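Local coordinates for aromatic amino acid aminotransferase I (Candida albicans WO-1, PDB 6HNU), which probably transfers amino groups between aromatic L-amino acids and 2-oxoglutarate, using pyridoxal 5'-phosphate as cofactor, at residues 47-53 with 99-105; 153-157 with 176-180; 213-218 with 249-253; 427-431 with 480-484. All blocks are in the same frame, centred on the assembly; numbering follows the deposited sequence. Where two conformers were deposited one is given.

Interaction 1: residues 47-53 with 99-105; sequences LPLSDYF and LARSLQY. With PLP (pyridoxal-5'-phosphate), chain D; PHE (phenylalanine), chain E.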
# COMPACT_ATOMS: atom_id res chain seq x y z
N LEU B 47 -11.30 -6.94 16.04
CA LEU B 47 -12.04 -6.07 15.08
C LEU B 47 -12.71 -4.93 15.83
O LEU B 47 -13.40 -5.17 16.81
CB LEU B 47 -13.11 -6.87 14.35
CG LEU B 47 -12.66 -7.82 13.25
CD1 LEU B 47 -13.87 -8.26 12.43
CD2 LEU B 47 -11.59 -7.21 12.35
N PRO B 48 -12.60 -3.67 15.36
CA PRO B 48 -13.36 -2.60 15.98
C PRO B 48 -14.80 -2.81 15.50
O PRO B 48 -15.05 -3.61 14.60
CB PRO B 48 -12.68 -1.34 15.44
CG PRO B 48 -12.30 -1.77 14.03
CD PRO B 48 -11.89 -3.22 14.16
N LEU B 49 -15.72 -2.10 16.13
CA LEU B 49 -17.17 -2.23 15.83
C LEU B 49 -17.46 -1.13 14.80
O LEU B 49 -16.91 0.00 14.95
CB LEU B 49 -18.01 -2.19 17.12
CG LEU B 49 -17.64 -1.21 18.26
CD1 LEU B 49 -16.22 -1.37 18.82
CD2 LEU B 49 -17.89 0.24 17.86
N SER B 50 -18.25 -1.44 13.78
CA SER B 50 -18.61 -0.46 12.72
C SER B 50 -19.44 0.70 13.32
O SER B 50 -19.49 1.77 12.69
CB SER B 50 -19.28 -1.15 11.55
OG SER B 50 -20.66 -1.41 11.81
N ASP B 51 -19.97 0.54 14.53
CA ASP B 51 -20.89 1.51 15.20
C ASP B 51 -20.24 2.89 15.28
O ASP B 51 -20.98 3.90 15.14
CB ASP B 51 -21.26 1.07 16.62
CG ASP B 51 -21.90 -0.31 16.76
OD1 ASP B 51 -21.98 -1.08 15.75
OD2 ASP B 51 -22.33 -0.63 17.90
N TYR B 52 -18.92 2.99 15.48
CA TYR B 52 -18.25 4.31 15.66
C TYR B 52 -17.73 4.88 14.32
O TYR B 52 -17.39 6.06 14.34
CB TYR B 52 -17.12 4.24 16.70
CG TYR B 52 -17.53 3.75 18.07
CD1 TYR B 52 -18.82 3.88 18.56
CD2 TYR B 52 -16.59 3.12 18.89
CE1 TYR B 52 -19.18 3.38 19.80
CE2 TYR B 52 -16.93 2.65 20.16
CZ TYR B 52 -18.23 2.79 20.62
OH TYR B 52 -18.52 2.32 21.87
N PHE B 53 -17.63 4.10 13.23
CA PHE B 53 -17.09 4.61 11.93
C PHE B 53 -17.83 5.91 11.61
O PHE B 53 -19.05 5.87 11.44
CB PHE B 53 -17.25 3.64 10.76
CG PHE B 53 -16.57 2.29 10.89
CD1 PHE B 53 -15.67 2.01 11.92
CD2 PHE B 53 -16.81 1.30 9.94
CE1 PHE B 53 -15.07 0.77 12.02
CE2 PHE B 53 -16.20 0.05 10.05
CZ PHE B 53 -15.31 -0.19 11.06
N LEU B 99 -20.42 0.75 3.82
CA LEU B 99 -19.20 1.23 4.51
C LEU B 99 -18.96 0.45 5.81
O LEU B 99 -17.80 0.39 6.23
CB LEU B 99 -19.30 2.72 4.82
CG LEU B 99 -19.57 3.64 3.63
CD1 LEU B 99 -19.63 5.08 4.11
CD2 LEU B 99 -18.51 3.45 2.55
N ALA B 100 -20.00 -0.09 6.46
CA ALA B 100 -19.83 -0.91 7.67
C ALA B 100 -18.90 -2.10 7.35
O ALA B 100 -18.21 -2.56 8.25
CB ALA B 100 -21.19 -1.35 8.19
N ARG B 101 -18.89 -2.56 6.10
CA ARG B 101 -18.06 -3.67 5.57
C ARG B 101 -16.83 -3.13 4.78
O ARG B 101 -15.69 -3.59 5.08
CB ARG B 101 -18.94 -4.60 4.74
CG ARG B 101 -18.25 -5.83 4.17
CD ARG B 101 -19.22 -6.96 3.79
NE ARG B 101 -20.20 -6.43 2.85
CZ ARG B 101 -20.12 -6.54 1.52
NH1 ARG B 101 -19.15 -7.25 0.96
NH2 ARG B 101 -21.03 -5.94 0.76
N SER B 102 -16.98 -2.16 3.85
CA SER B 102 -15.80 -1.68 3.06
C SER B 102 -14.79 -0.93 3.95
O SER B 102 -13.61 -0.89 3.58
CB SER B 102 -16.24 -0.86 1.84
OG SER B 102 -17.26 0.08 2.17
N LEU B 103 -15.21 -0.32 5.06
CA LEU B 103 -14.32 0.42 6.01
C LEU B 103 -13.89 -0.47 7.19
O LEU B 103 -13.11 -0.01 8.06
CB LEU B 103 -15.03 1.70 6.49
CG LEU B 103 -15.28 2.76 5.42
CD1 LEU B 103 -15.83 4.02 6.07
CD2 LEU B 103 -14.00 3.06 4.63
N GLN B 104 -14.35 -1.73 7.22
CA GLN B 104 -13.89 -2.76 8.19
C GLN B 104 -12.66 -3.47 7.61
O GLN B 104 -12.56 -3.57 6.40
CB GLN B 104 -15.02 -3.75 8.47
CG GLN B 104 -14.71 -4.79 9.54
CD GLN B 104 -14.24 -4.18 10.84
OE1 GLN B 104 -13.07 -3.84 11.01
NE2 GLN B 104 -15.16 -4.01 11.79
N TYR B 105 -11.80 -4.04 8.45
CA TYR B 105 -10.80 -5.00 7.94
C TYR B 105 -11.55 -6.11 7.18
O TYR B 105 -12.68 -6.47 7.58
CB TYR B 105 -9.98 -5.61 9.07
CG TYR B 105 -9.07 -4.67 9.81
CD1 TYR B 105 -7.86 -4.28 9.26
CD2 TYR B 105 -9.41 -4.18 11.05
CE1 TYR B 105 -6.98 -3.48 9.95
CE2 TYR B 105 -8.56 -3.33 11.75
CZ TYR B 105 -7.34 -2.99 11.19
OH TYR B 105 -6.51 -2.17 11.87
N1 PLP D . -0.09 -2.81 14.77
C2 PLP D . -0.60 -3.50 15.78
C2A PLP D . 0.27 -3.80 16.95
C3 PLP D . -1.93 -3.96 15.76
O3 PLP D . -2.39 -4.69 16.81
C4 PLP D . -2.73 -3.68 14.62
C4A PLP D . -4.11 -4.17 14.57
C5 PLP D . -2.16 -2.95 13.58
C6 PLP D . -0.84 -2.59 13.67
C5A PLP D . -2.95 -2.63 12.34
O4P PLP D . -2.68 -1.28 11.86
P PLP D . -3.28 -0.67 10.49
O1P PLP D . -2.55 -1.39 9.36
O2P PLP D . -2.97 0.79 10.69
O3P PLP D . -4.78 -0.97 10.52
N PHE E . -4.52 -5.52 14.33
CA PHE E . -5.67 -6.26 13.70
C PHE E . -5.94 -7.54 14.52
O PHE E . -6.14 -8.63 13.97
CB PHE E . -5.37 -6.51 12.22
CG PHE E . -6.21 -7.58 11.56
CD1 PHE E . -7.59 -7.59 11.70
CD2 PHE E . -5.61 -8.57 10.79
CE1 PHE E . -8.36 -8.57 11.09
CE2 PHE E . -6.39 -9.54 10.18
CZ PHE E . -7.76 -9.54 10.32
OXT PHE E . -5.96 -7.52 15.76
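Gln-104 and Pro-48 are tied by one side-chain-to-backbone hydrogen bond, in which NE2 of Gln-104 donates to O of Pro-48 at 2.8 Å with an N-H...O angle of 149°, tilted out of the carbonyl plane. The other end of the same amide turns back on its own chain: Gln-104 OE1 accepts from Tyr-105 N at 2.9 Å, in the carbonyl plane and on a lone pair. A bend in the glutamine chain (chi2 53°) brings the amide into this double role. Phe-53 crosses the amide at about a right angle, the two planes 69° apart, with its CZ 3.9 Å from Gln-104 NE2. Further along the same ring, Phe-53 CD2 rests 3.9 Å from Leu-103 CB and Leu-99 O lies at the ring edge, while Ser-50 OG touches Ala-100 CB.

Beyond the glutamine, Leu-47 CD2 approaches Tyr-105 CD2 at 4.0 Å and Pro-48 CD meets the edge of the tyrosine ring. The bound phenylalanine lies over one face of that ring, its CD1 3.8 Å from Tyr-105 CG. Tyr-105 OH donates a short bond, 2.5 Å, to O3P of a pyridoxal phosphate held by the second subunit, and is also bonded to Lys-300 of that subunit. Pro-304 of the second subunit packs against Pro-48, Gln-104 and Tyr-105.

With both ends of its amide engaged, Gln-104 is well placed to hold the backbone from which Tyr-105 extends. The contact thus sets a tyrosine into the active site across the dimer interface, as in related aminotransferases, where each phosphate site is completed by the partner chain.

Interaction 2: residues 153-157 with 176-180; sequences CSKGD and QGVNT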
# COMPACT_ATOMS: atom_id res chain seq x y z
N CYS B 153 11.57 -13.66 -6.47
CA CYS B 153 13.02 -13.33 -6.49
C CYS B 153 13.63 -13.27 -5.09
O CYS B 153 13.03 -12.64 -4.22
CB CYS B 153 13.24 -11.98 -7.17
SG CYS B 153 12.65 -11.96 -8.88
N SER B 154 14.80 -13.91 -4.93
CA SER B 154 15.72 -13.75 -3.78
C SER B 154 16.86 -12.84 -4.26
O SER B 154 17.08 -12.75 -5.51
CB SER B 154 16.23 -15.09 -3.27
OG SER B 154 15.18 -16.08 -3.14
N LYS B 155 17.56 -12.20 -3.32
CA LYS B 155 18.76 -11.38 -3.60
C LYS B 155 19.75 -12.19 -4.45
O LYS B 155 19.92 -13.40 -4.17
CB LYS B 155 19.42 -10.92 -2.30
CG LYS B 155 20.68 -10.10 -2.54
CD LYS B 155 21.47 -9.75 -1.29
CE LYS B 155 22.93 -9.49 -1.63
NZ LYS B 155 23.70 -8.99 -0.46
N GLY B 156 20.30 -11.58 -5.50
CA GLY B 156 21.26 -12.21 -6.43
C GLY B 156 20.57 -12.94 -7.57
O GLY B 156 21.27 -13.39 -8.48
N ASP B 157 19.24 -13.11 -7.55
CA ASP B 157 18.50 -13.70 -8.70
C ASP B 157 18.54 -12.70 -9.87
O ASP B 157 18.87 -11.52 -9.69
CB ASP B 157 17.05 -14.07 -8.36
CG ASP B 157 16.85 -15.29 -7.48
OD1 ASP B 157 17.81 -16.06 -7.28
OD2 ASP B 157 15.69 -15.48 -7.01
N GLN B 176 15.95 -4.70 -3.98
CA GLN B 176 15.84 -6.09 -3.52
C GLN B 176 17.05 -6.92 -3.96
O GLN B 176 17.03 -8.12 -3.73
CB GLN B 176 14.52 -6.64 -4.03
CG GLN B 176 13.35 -5.85 -3.46
CD GLN B 176 12.04 -6.44 -3.88
OE1 GLN B 176 11.87 -7.66 -4.00
NE2 GLN B 176 11.10 -5.53 -4.10
N GLY B 177 18.10 -6.28 -4.48
CA GLY B 177 19.31 -6.97 -4.96
C GLY B 177 19.03 -7.89 -6.14
O GLY B 177 19.73 -8.91 -6.28
N VAL B 178 18.01 -7.59 -6.96
CA VAL B 178 17.67 -8.44 -8.12
C VAL B 178 18.31 -7.84 -9.36
O VAL B 178 18.06 -6.65 -9.63
CB VAL B 178 16.15 -8.62 -8.25
CG1 VAL B 178 15.79 -9.46 -9.46
CG2 VAL B 178 15.60 -9.19 -6.95
N ASN B 179 19.14 -8.64 -10.03
CA ASN B 179 19.83 -8.27 -11.30
C ASN B 179 18.79 -8.09 -12.42
O ASN B 179 17.93 -8.99 -12.62
CB ASN B 179 20.87 -9.33 -11.65
CG ASN B 179 21.90 -9.49 -10.55
OD1 ASN B 179 22.04 -10.57 -9.96
ND2 ASN B 179 22.60 -8.42 -10.26
N THR B 180 18.86 -6.96 -13.13
CA THR B 180 18.01 -6.67 -14.32
C THR B 180 18.85 -6.78 -15.58
O THR B 180 19.50 -5.75 -15.95
CB THR B 180 17.36 -5.30 -14.14
OG1 THR B 180 18.38 -4.30 -14.05
CG2 THR B 180 16.55 -5.27 -12.86
O HOH W 1 12.97 -10.06 -3.46
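Gly-156 and Gly-177 are joined by the straighter of two backbone hydrogen bonds: N of Gly-156 donates to O of Gly-177 at 2.8 Å with an angle of 169°. The other runs in the reverse sense, from Asn-179 N to Asp-157 O at 2.9 Å. Both glycines have positive phi. Gly-156 lies in the type II turn from Ser-154 to Asp-157, and Gly-177 is the C-prime residue of the Schellman motif ending helix 167-175. The turn is braced within its own segment by Ser-154 N, which donates to Asp-157 OD2 at 2.8 Å from above the carboxylate plane.

Apolar contact comes from Val-178, whose CG2 meets Cys-153 CB at 3.7 Å. Its other methyl, CG1, stands anti to the backbone N (chi1 179°) and approaches Asp-157 O and Cys-153 SG. Lys-155 lays its CB and CG beside the backbone of Gln-176 and Gly-177 before its amine leads away.

A water lies 2.7 Å from both Cys-153 O and Gln-176 OE1.

Reciprocal bonds between a type II turn and a helix end leading into a strand align the starts of parallel strands 158-162 and 179-186, whose beta-alpha-beta crossover runs through helix 167-175. Both direct bonds are main-chain to main-chain; polar side chains brace the turn (Asp-157) and hold the water (Gln-176).

Interaction 3: residues 213-218 with 249-253; sequences ICTGQN and YYFLQ. With PLP (pyridoxal-5'-phosphate), chain I.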
# COMPACT_ATOMS: atom_id res chain seq x y z
N ILE B 213 6.52 -4.20 -20.37
CA ILE B 213 5.40 -3.23 -20.52
C ILE B 213 5.00 -3.32 -21.99
O ILE B 213 5.42 -2.46 -22.79
CB ILE B 213 5.87 -1.83 -20.09
CG1 ILE B 213 6.60 -1.88 -18.74
CG2 ILE B 213 4.70 -0.88 -20.06
CD1 ILE B 213 7.53 -0.71 -18.48
N CYS B 214 4.21 -4.34 -22.35
CA CYS B 214 4.21 -4.79 -23.74
C CYS B 214 3.28 -3.91 -24.59
O CYS B 214 3.44 -3.95 -25.80
CB CYS B 214 3.92 -6.27 -23.83
SG CYS B 214 2.50 -6.82 -22.86
N THR B 215 2.36 -3.16 -23.99
CA THR B 215 1.42 -2.24 -24.69
C THR B 215 1.73 -0.79 -24.33
O THR B 215 1.53 -0.39 -23.16
CB THR B 215 -0.04 -2.60 -24.40
OG1 THR B 215 -0.18 -4.01 -24.54
CG2 THR B 215 -0.99 -1.88 -25.33
N GLY B 216 2.17 0.03 -25.28
CA GLY B 216 2.48 1.44 -24.98
C GLY B 216 3.73 1.51 -24.10
O GLY B 216 3.73 2.28 -23.08
N GLN B 217 4.68 0.64 -24.40
CA GLN B 217 5.94 0.40 -23.65
C GLN B 217 6.53 1.75 -23.22
O GLN B 217 6.54 2.67 -24.02
CB GLN B 217 6.92 -0.36 -24.52
CG GLN B 217 8.03 -1.10 -23.80
CD GLN B 217 9.23 -0.27 -23.39
OE1 GLN B 217 9.52 0.79 -23.96
NE2 GLN B 217 9.92 -0.74 -22.36
N ASN B 218 6.95 1.86 -21.95
CA ASN B 218 7.59 3.07 -21.40
C ASN B 218 9.10 2.79 -21.34
O ASN B 218 9.50 1.93 -20.56
CB ASN B 218 7.00 3.37 -20.02
CG ASN B 218 7.56 4.59 -19.34
OD1 ASN B 218 8.34 5.34 -19.92
ND2 ASN B 218 7.12 4.84 -18.12
N TYR B 249 -1.21 0.66 -19.50
CA TYR B 249 -1.55 1.43 -20.72
C TYR B 249 -2.35 0.56 -21.70
O TYR B 249 -2.57 0.99 -22.83
CB TYR B 249 -0.28 1.94 -21.40
CG TYR B 249 0.68 2.71 -20.53
CD1 TYR B 249 0.34 3.91 -19.96
CD2 TYR B 249 1.95 2.22 -20.29
CE1 TYR B 249 1.23 4.63 -19.17
CE2 TYR B 249 2.86 2.92 -19.54
CZ TYR B 249 2.51 4.13 -18.96
OH TYR B 249 3.38 4.86 -18.21
N TYR B 250 -2.79 -0.65 -21.30
CA TYR B 250 -3.49 -1.58 -22.21
C TYR B 250 -4.67 -0.90 -22.89
O TYR B 250 -4.89 -1.13 -24.06
CB TYR B 250 -4.00 -2.82 -21.48
CG TYR B 250 -4.54 -3.87 -22.42
CD1 TYR B 250 -3.68 -4.70 -23.13
CD2 TYR B 250 -5.90 -4.04 -22.59
CE1 TYR B 250 -4.16 -5.68 -23.97
CE2 TYR B 250 -6.40 -5.01 -23.44
CZ TYR B 250 -5.53 -5.82 -24.14
OH TYR B 250 -6.00 -6.76 -24.97
N PHE B 251 -5.40 -0.02 -22.22
CA PHE B 251 -6.63 0.57 -22.79
C PHE B 251 -6.29 1.94 -23.39
O PHE B 251 -7.22 2.70 -23.71
CB PHE B 251 -7.76 0.53 -21.74
CG PHE B 251 -8.35 -0.85 -21.61
CD1 PHE B 251 -8.88 -1.49 -22.73
CD2 PHE B 251 -8.29 -1.54 -20.42
CE1 PHE B 251 -9.37 -2.78 -22.63
CE2 PHE B 251 -8.77 -2.85 -20.33
CZ PHE B 251 -9.32 -3.45 -21.43
N LEU B 252 -4.99 2.24 -23.59
CA LEU B 252 -4.58 3.40 -24.41
C LEU B 252 -4.20 2.89 -25.80
O LEU B 252 -3.55 3.65 -26.54
CB LEU B 252 -3.42 4.15 -23.74
CG LEU B 252 -3.67 4.59 -22.30
CD1 LEU B 252 -2.57 5.50 -21.81
CD2 LEU B 252 -5.01 5.28 -22.15
N GLN B 253 -4.62 1.68 -26.17
CA GLN B 253 -4.58 1.26 -27.59
C GLN B 253 -5.37 2.26 -28.45
O GLN B 253 -6.37 2.86 -27.98
CB GLN B 253 -5.03 -0.18 -27.76
CG GLN B 253 -3.97 -1.15 -27.24
CD GLN B 253 -4.44 -2.57 -27.26
OE1 GLN B 253 -4.56 -3.19 -28.31
NE2 GLN B 253 -4.81 -3.09 -26.09
N1 PLP I . 4.11 0.51 -14.43
C2 PLP I . 4.54 1.23 -15.46
C2A PLP I . 5.37 0.56 -16.50
C3 PLP I . 4.24 2.59 -15.57
O3 PLP I . 4.78 3.28 -16.62
C4 PLP I . 3.48 3.20 -14.56
C4A PLP I . 3.17 4.63 -14.64
C5 PLP I . 2.99 2.42 -13.50
C6 PLP I . 3.36 1.09 -13.47
C5A PLP I . 2.23 3.02 -12.35
O4P PLP I . 1.06 2.23 -12.03
P PLP I . 0.13 2.50 -10.82
O1P PLP I . -0.97 1.50 -11.08
O2P PLP I . -0.31 3.99 -10.92
O3P PLP I . 0.93 2.23 -9.55
O HOH W 2 0.76 -1.12 -20.71
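The CA atoms of Thr-215 and Tyr-250 are 5.5 Å apart, and instead of a direct hydrogen bond the segments share a water, which donates to Thr-215 O at 2.7 Å and accepts from Tyr-249 N at 2.9 Å. Tyr-249 and Thr-215 contribute most of the buried surface, in nearly equal shares. The CB of Tyr-249 lies 3.4 Å from Thr-215 O, which reaches the ring edge; its CD2 comes 3.3 Å from Gly-216 O, and Ile-213 CG2 touches the edge as well. At the far end of the ring, Tyr-249 OH is hydrogen-bonded to O3 of the pyridoxal phosphate at 2.6 Å.

Asn-218 grips the same oxygen. With CG anti to the backbone N (chi1 180°), it sends ND2 to the cofactor O3 at 3.2 Å along a nearly straight bond (165°), its amide plane 72° from the ring of Tyr-249. Asn-218 OD1 is held by Arg-463, so the amide is engaged at both ends. Ile-213 presses its CD1 on the cofactor methyl C2A. Away from the cofactor, Thr-215 CG2 packs crosswise on Gln-253 CG at 3.6 Å, while its hydroxyl bonds Glu-247 and Arg-229. Gln-253 NE2 lies over one face of the Tyr-250 ring and donates to Tyr-250 O.

The loops follow the adjacent parallel strands 209-212 and 242-246, linked through helix 226-239. They therefore gather at the C-terminal ends of these strands, where the cofactor sits in this fold, with helix 334-377 packing on Leu-252 and Gln-253.

Interaction 4: residues 427-431 with 480-484; sequences QGCLL and KFGKA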
# COMPACT_ATOMS: atom_id res chain seq x y z
N GLN B 427 15.29 26.31 -26.60
CA GLN B 427 14.21 26.63 -27.57
C GLN B 427 12.83 26.66 -26.88
O GLN B 427 11.88 27.04 -27.58
CB GLN B 427 14.20 25.63 -28.72
CG GLN B 427 15.45 25.65 -29.60
CD GLN B 427 15.71 26.96 -30.31
OE1 GLN B 427 14.80 27.68 -30.70
NE2 GLN B 427 16.99 27.26 -30.50
N GLY B 428 12.72 26.26 -25.61
CA GLY B 428 11.46 26.30 -24.82
C GLY B 428 10.64 25.00 -24.88
O GLY B 428 9.39 25.08 -24.78
N CYS B 429 11.26 23.83 -24.98
CA CYS B 429 10.53 22.52 -24.95
C CYS B 429 11.39 21.48 -24.24
O CYS B 429 12.65 21.52 -24.39
CB CYS B 429 10.24 22.07 -26.38
SG CYS B 429 9.59 20.39 -26.61
N LEU B 430 10.75 20.57 -23.53
CA LEU B 430 11.48 19.50 -22.81
C LEU B 430 10.90 18.12 -23.14
O LEU B 430 9.66 17.91 -23.00
CB LEU B 430 11.44 19.81 -21.32
CG LEU B 430 12.34 18.90 -20.51
CD1 LEU B 430 13.05 19.66 -19.41
CD2 LEU B 430 11.54 17.72 -19.96
N LEU B 431 11.78 17.22 -23.58
CA LEU B 431 11.53 15.78 -23.70
C LEU B 431 12.51 15.04 -22.79
O LEU B 431 13.49 15.65 -22.31
CB LEU B 431 11.68 15.38 -25.18
CG LEU B 431 10.46 15.67 -26.06
CD1 LEU B 431 10.34 17.14 -26.38
CD2 LEU B 431 10.48 14.86 -27.33
N LYS B 480 9.31 23.75 -31.63
CA LYS B 480 10.52 24.19 -30.90
C LYS B 480 11.54 23.04 -30.88
O LYS B 480 12.74 23.35 -30.98
CB LYS B 480 10.15 24.76 -29.53
CG LYS B 480 9.41 26.08 -29.59
CD LYS B 480 8.93 26.62 -28.26
CE LYS B 480 8.33 28.01 -28.41
NZ LYS B 480 7.55 28.42 -27.22
N PHE B 481 11.11 21.77 -30.85
CA PHE B 481 12.02 20.60 -30.79
C PHE B 481 12.67 20.42 -32.16
O PHE B 481 13.88 20.15 -32.25
CB PHE B 481 11.31 19.32 -30.37
CG PHE B 481 12.25 18.17 -30.13
CD1 PHE B 481 13.06 18.13 -29.01
CD2 PHE B 481 12.39 17.17 -31.07
CE1 PHE B 481 13.94 17.08 -28.81
CE2 PHE B 481 13.28 16.13 -30.87
CZ PHE B 481 14.06 16.09 -29.74
N GLY B 482 11.88 20.55 -33.22
CA GLY B 482 12.38 20.54 -34.60
C GLY B 482 13.48 21.59 -34.78
O GLY B 482 14.53 21.23 -35.35
N LYS B 483 13.27 22.81 -34.29
CA LYS B 483 14.26 23.93 -34.37
C LYS B 483 15.55 23.52 -33.66
O LYS B 483 16.65 23.81 -34.17
CB LYS B 483 13.83 25.17 -33.60
CG LYS B 483 12.81 26.09 -34.24
CD LYS B 483 12.90 27.49 -33.63
CE LYS B 483 11.55 28.06 -33.23
NZ LYS B 483 10.76 28.50 -34.41
N ALA B 484 15.41 22.92 -32.47
CA ALA B 484 16.54 22.53 -31.62
C ALA B 484 17.37 21.48 -32.36
O ALA B 484 18.63 21.60 -32.39
CB ALA B 484 16.04 22.06 -30.27
O HOH W 3 7.21 26.52 -25.14
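Gln-427 is pressed against one face of helix 471-489, reaching Lys-480, Lys-483 and Ala-484 with successive parts of its side chain. CB lies 3.5 Å from Lys-480 O, and CG meets Ala-484 CB at 3.7 Å. Bent at chi2 (-61°), the chain then brings OE1 to 3.5 Å from Lys-483 CD, the two side chains crossing at about a right angle. Its NE2 is hydrogen-bonded to Gln-423, in the preceding helix 413-426.

Lys-480 runs the other way, its extended chain lying alongside the end of that helix. Its methylenes pass over Gln-427 O, with CD only 3.1 Å from that oxygen, and CB packs on Cys-429 CB. The amine reaches the carbonyl of Gly-428 through a water, which accepts from Lys-480 NZ at 2.8 Å and donates to Gly-428 O at 2.6 Å. Gly-428 has the positive phi of a Schellman motif closing helix 413-426.

Phe-481 carries the apolar part. Leu-431 CD2 lies over one face of its ring, and CD1 of Leu-431 is 3.9 Å from CD1 of Phe-481. Phe-462 meets the phenylalanine edge-to-face. Strand 429-433 also pairs in parallel with a strand of the second subunit, whose Leu-43 packs on Leu-431.

No direct hydrogen bond crosses between the segments. Helix 471-489 is instead seated on the turn into strand 429-433 by aliphatic contact, an aromatic face and one water, the methylenes of Lys-480 packing on the helix end while its NZ is bonded to that water.

The contacts follow one another along the chain without interleaving. Interactions 2 and 3 belong to the mixed eight-stranded sheet: the first joins the starts of two parallel strands, the second the loops at the C-terminal ends of two strands, their centres about 26 Å apart. Interaction 4, also about 26 Å from interaction 3 between centres, joins strand 429-433 of the antiparallel sheet to helix 471-489. Interaction 1 stands farthest out, its centre about 54 Å from that of interaction 4, and both of these touch the second subunit. Tyr-105 of interaction 1 reaches the partner's cofactor, while the cofactor at interaction 3 receives Tyr-105 of the second subunit, making each active site a product of the dimer.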